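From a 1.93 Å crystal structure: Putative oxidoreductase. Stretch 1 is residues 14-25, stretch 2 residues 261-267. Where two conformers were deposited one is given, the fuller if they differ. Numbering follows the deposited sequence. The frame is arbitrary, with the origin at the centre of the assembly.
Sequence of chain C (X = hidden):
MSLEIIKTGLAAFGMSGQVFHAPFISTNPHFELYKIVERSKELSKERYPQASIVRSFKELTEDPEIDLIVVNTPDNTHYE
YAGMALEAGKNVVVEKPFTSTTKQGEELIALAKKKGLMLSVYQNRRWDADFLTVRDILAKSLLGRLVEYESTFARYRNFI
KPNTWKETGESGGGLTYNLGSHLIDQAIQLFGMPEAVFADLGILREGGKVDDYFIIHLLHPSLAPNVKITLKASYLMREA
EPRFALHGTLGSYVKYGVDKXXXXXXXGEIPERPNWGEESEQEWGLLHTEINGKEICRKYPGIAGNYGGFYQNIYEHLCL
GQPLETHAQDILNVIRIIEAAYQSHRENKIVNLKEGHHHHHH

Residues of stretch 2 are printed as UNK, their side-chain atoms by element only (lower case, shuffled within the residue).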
# COMPACT_ATOMS: atom_id res chain seq x y z
N GLY C 14 -19.66 9.89 -29.54
CA GLY C 14 -18.50 10.56 -28.96
C GLY C 14 -17.41 9.53 -28.71
O GLY C 14 -17.46 8.43 -29.28
N MET C 15 -16.44 9.86 -27.85
CA MET C 15 -15.31 8.96 -27.59
C MET C 15 -15.77 7.57 -27.14
O MET C 15 -15.35 6.57 -27.72
CB MET C 15 -14.33 9.55 -26.56
CG MET C 15 -13.12 8.63 -26.20
SD MET C 15 -13.39 7.24 -25.03
CE MET C 15 -14.13 8.05 -23.62
N SER C 16 -16.61 7.52 -26.10
CA SER C 16 -17.08 6.24 -25.57
C SER C 16 -17.74 5.38 -26.65
O SER C 16 -17.50 4.17 -26.71
CB SER C 16 -18.04 6.45 -24.40
OG SER C 16 -19.28 6.96 -24.85
N GLY C 17 -18.55 6.01 -27.49
CA GLY C 17 -19.19 5.36 -28.64
C GLY C 17 -18.19 4.75 -29.59
O GLY C 17 -18.31 3.59 -29.96
N GLN C 18 -17.17 5.53 -29.95
CA GLN C 18 -16.18 5.10 -30.91
C GLN C 18 -15.16 4.11 -30.36
O GLN C 18 -14.52 3.41 -31.13
CB GLN C 18 -15.42 6.31 -31.46
CG GLN C 18 -16.29 7.30 -32.19
CD GLN C 18 -15.53 8.51 -32.68
OE1 GLN C 18 -14.47 8.38 -33.30
NE2 GLN C 18 -16.08 9.70 -32.43
N VAL C 19 -15.00 4.07 -29.04
CA VAL C 19 -13.94 3.25 -28.42
C VAL C 19 -14.48 1.96 -27.83
O VAL C 19 -14.00 0.87 -28.15
CB VAL C 19 -13.12 4.09 -27.36
CG1 VAL C 19 -12.18 3.23 -26.55
CG2 VAL C 19 -12.33 5.18 -28.06
N PHE C 20 -15.50 2.07 -26.99
CA PHE C 20 -15.95 0.93 -26.18
C PHE C 20 -17.15 0.15 -26.72
O PHE C 20 -17.32 -1.03 -26.38
CB PHE C 20 -16.28 1.41 -24.75
CG PHE C 20 -15.08 1.94 -24.01
CD1 PHE C 20 -14.06 1.08 -23.61
CD2 PHE C 20 -14.97 3.29 -23.71
CE1 PHE C 20 -12.94 1.56 -22.93
CE2 PHE C 20 -13.87 3.79 -23.04
CZ PHE C 20 -12.84 2.91 -22.64
N HIS C 21 -17.98 0.79 -27.53
CA HIS C 21 -19.27 0.21 -27.89
C HIS C 21 -19.40 -0.19 -29.36
O HIS C 21 -19.50 -1.38 -29.65
CB HIS C 21 -20.39 1.14 -27.47
CG HIS C 21 -20.38 1.44 -26.01
ND1 HIS C 21 -20.51 0.46 -25.05
CD2 HIS C 21 -20.20 2.60 -25.34
CE1 HIS C 21 -20.44 1.01 -23.85
NE2 HIS C 21 -20.25 2.31 -24.00
N ALA C 22 -19.38 0.79 -30.25
CA ALA C 22 -19.45 0.51 -31.70
C ALA C 22 -18.48 -0.56 -32.25
O ALA C 22 -18.92 -1.40 -33.04
CB ALA C 22 -19.39 1.79 -32.52
N PRO C 23 -17.18 -0.55 -31.85
CA PRO C 23 -16.31 -1.63 -32.35
C PRO C 23 -16.75 -3.05 -31.99
O PRO C 23 -16.47 -3.97 -32.75
CB PRO C 23 -14.96 -1.30 -31.69
CG PRO C 23 -15.00 0.13 -31.50
CD PRO C 23 -16.40 0.39 -31.04
N PHE C 24 -17.42 -3.22 -30.85
CA PHE C 24 -17.86 -4.54 -30.37
C PHE C 24 -19.29 -4.93 -30.78
O PHE C 24 -19.52 -6.08 -31.15
CB PHE C 24 -17.67 -4.65 -28.85
CG PHE C 24 -16.23 -4.55 -28.45
CD1 PHE C 24 -15.37 -5.63 -28.65
CD2 PHE C 24 -15.71 -3.36 -27.95
CE1 PHE C 24 -14.02 -5.55 -28.30
CE2 PHE C 24 -14.36 -3.27 -27.60
CZ PHE C 24 -13.51 -4.36 -27.79
N ILE C 25 -20.22 -3.99 -30.71
CA ILE C 25 -21.57 -4.22 -31.24
C ILE C 25 -21.47 -4.62 -32.73
O ILE C 25 -22.15 -5.55 -33.16
CB ILE C 25 -22.50 -2.98 -31.05
CG1 ILE C 25 -22.63 -2.61 -29.57
CG2 ILE C 25 -23.90 -3.25 -31.65
CD1 ILE C 25 -23.00 -1.19 -29.32
N UNK C 261 -6.09 -2.56 -24.26
CA UNK C 261 -7.23 -2.49 -25.19
C UNK C 261 -7.69 -1.08 -25.50
O UNK C 261 -7.91 -0.76 -26.67
c UNK C 261 -8.28 -4.78 -24.77
n UNK C 261 -9.38 -5.62 -22.80
c UNK C 261 -8.43 -3.29 -24.67
c UNK C 261 -9.44 -5.48 -24.12
o UNK C 261 -10.40 -5.86 -24.78
N UNK C 262 -7.80 -0.23 -24.47
CA UNK C 262 -8.34 1.12 -24.66
C UNK C 262 -7.46 1.96 -25.59
O UNK C 262 -7.97 2.69 -26.45
o UNK C 262 -9.71 5.13 -22.16
c UNK C 262 -9.19 3.21 -23.45
c UNK C 262 -8.55 1.82 -23.32
o UNK C 262 -9.23 3.30 -21.05
c UNK C 262 -9.39 3.93 -22.13
N UNK C 263 -6.14 1.85 -25.44
CA UNK C 263 -5.20 2.51 -26.36
C UNK C 263 -5.35 2.02 -27.82
O UNK C 263 -5.35 2.82 -28.75
c UNK C 263 -3.76 2.35 -25.89
N UNK C 264 -5.47 0.70 -28.00
CA UNK C 264 -5.63 0.14 -29.34
C UNK C 264 -6.94 0.60 -29.95
O UNK C 264 -6.98 1.02 -31.12
c UNK C 264 -5.54 -1.38 -29.30
N UNK C 265 -8.00 0.57 -29.15
CA UNK C 265 -9.31 1.02 -29.61
C UNK C 265 -9.36 2.51 -29.92
O UNK C 265 -10.02 2.92 -30.87
c UNK C 265 -10.39 0.65 -28.60
c UNK C 265 -11.50 -1.43 -29.61
c UNK C 265 -10.69 -0.84 -28.43
c UNK C 265 -11.42 -1.04 -27.10
N UNK C 266 -8.65 3.32 -29.12
CA UNK C 266 -8.54 4.76 -29.35
C UNK C 266 -7.79 5.03 -30.66
O UNK C 266 -8.13 5.97 -31.38
c UNK C 266 -7.99 6.90 -27.72
c UNK C 266 -9.41 7.22 -27.27
c UNK C 266 -7.50 7.94 -28.75
c UNK C 266 -7.81 5.44 -28.17
N UNK C 267 -6.80 4.19 -30.96
CA UNK C 267 -6.05 4.28 -32.21
C UNK C 267 -6.86 3.81 -33.42
O UNK C 267 -6.42 3.99 -34.56
c UNK C 267 -4.77 3.46 -32.11
O HOH W 1 -12.18 2.22 -32.03

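Position 261 opens the helix of stretch 2. Its side chain has three carbons in a row, and the third carries one oxygen and one nitrogen. The CA-to-CB bond points toward stretch 1, but no side-chain atom makes contact. An amide on a two-carbon arm makes this Gln261. Its OE1 comes no nearer than 4.6 Å from CZ of Phe24. The amide has its hydrogen-bond partners elsewhere in the structure.

Position 262 also has three carbons, but the third carries two oxygens. That carbon meets the edge of the Phe20 ring, near its plane, and the arm passes Val19. A carboxylate on a two-carbon arm makes this Glu262. The chain is extended, with chi1 and chi2 both t. CD lies 3.6 Å from CZ of Phe20, and CG is 4.3 Å from CG1 of Val19.

Position 263 has a single side-chain carbon and points away from stretch 1. It is Ala263. Position 264 likewise has one carbon, out of reach of stretch 1. It is Ala264.

Position 265 has four carbons, forked at the second, and no polar side-chain atom. CB points toward stretch 1, against Val19. One tip reaches Pro23, the other the edge of the Phe24 ring and the Val19 carbonyl. The fork one bond past CB identifies Leu265. Its CB lies 3.8 Å from CG1 of Val19, and CD2 sits 4.0 Å from CB of Pro23. CD1 is 3.7 Å from CE2 of Phe24 and 3.4 Å from the backbone O of Val19.

Position 266 has the same four carbons, again forked at the second. Its CB points sideways, but the end of the chain comes nearer, and one tip lies against Val19 and Met15. It is Leu266. CD2 reaches CG2 of Val19 at 3.6 Å and CG of Met15 at 4.1 Å.

Position 267 has one carbon and does not touch stretch 1. It is Ala267.

The two helices cross almost at right angles, at 95°, with axes 8.9 Å apart at closest approach. Val19 and Leu265 lie at the centre, their CA atoms 5.3 Å apart. The packing is mainly apolar, and no direct hydrogen bond joins the stretches. One water bridges them, donating to O of Gln18 at 2.8 Å and to O of Leu265 at 2.5 Å. The O of Val19 is buried by the contact and has no partner in the model. The wider turn at 17-21 and the kink at Pro23 interrupt this helix's regular bonding.

Stretch 2 261-267: QEAALLA
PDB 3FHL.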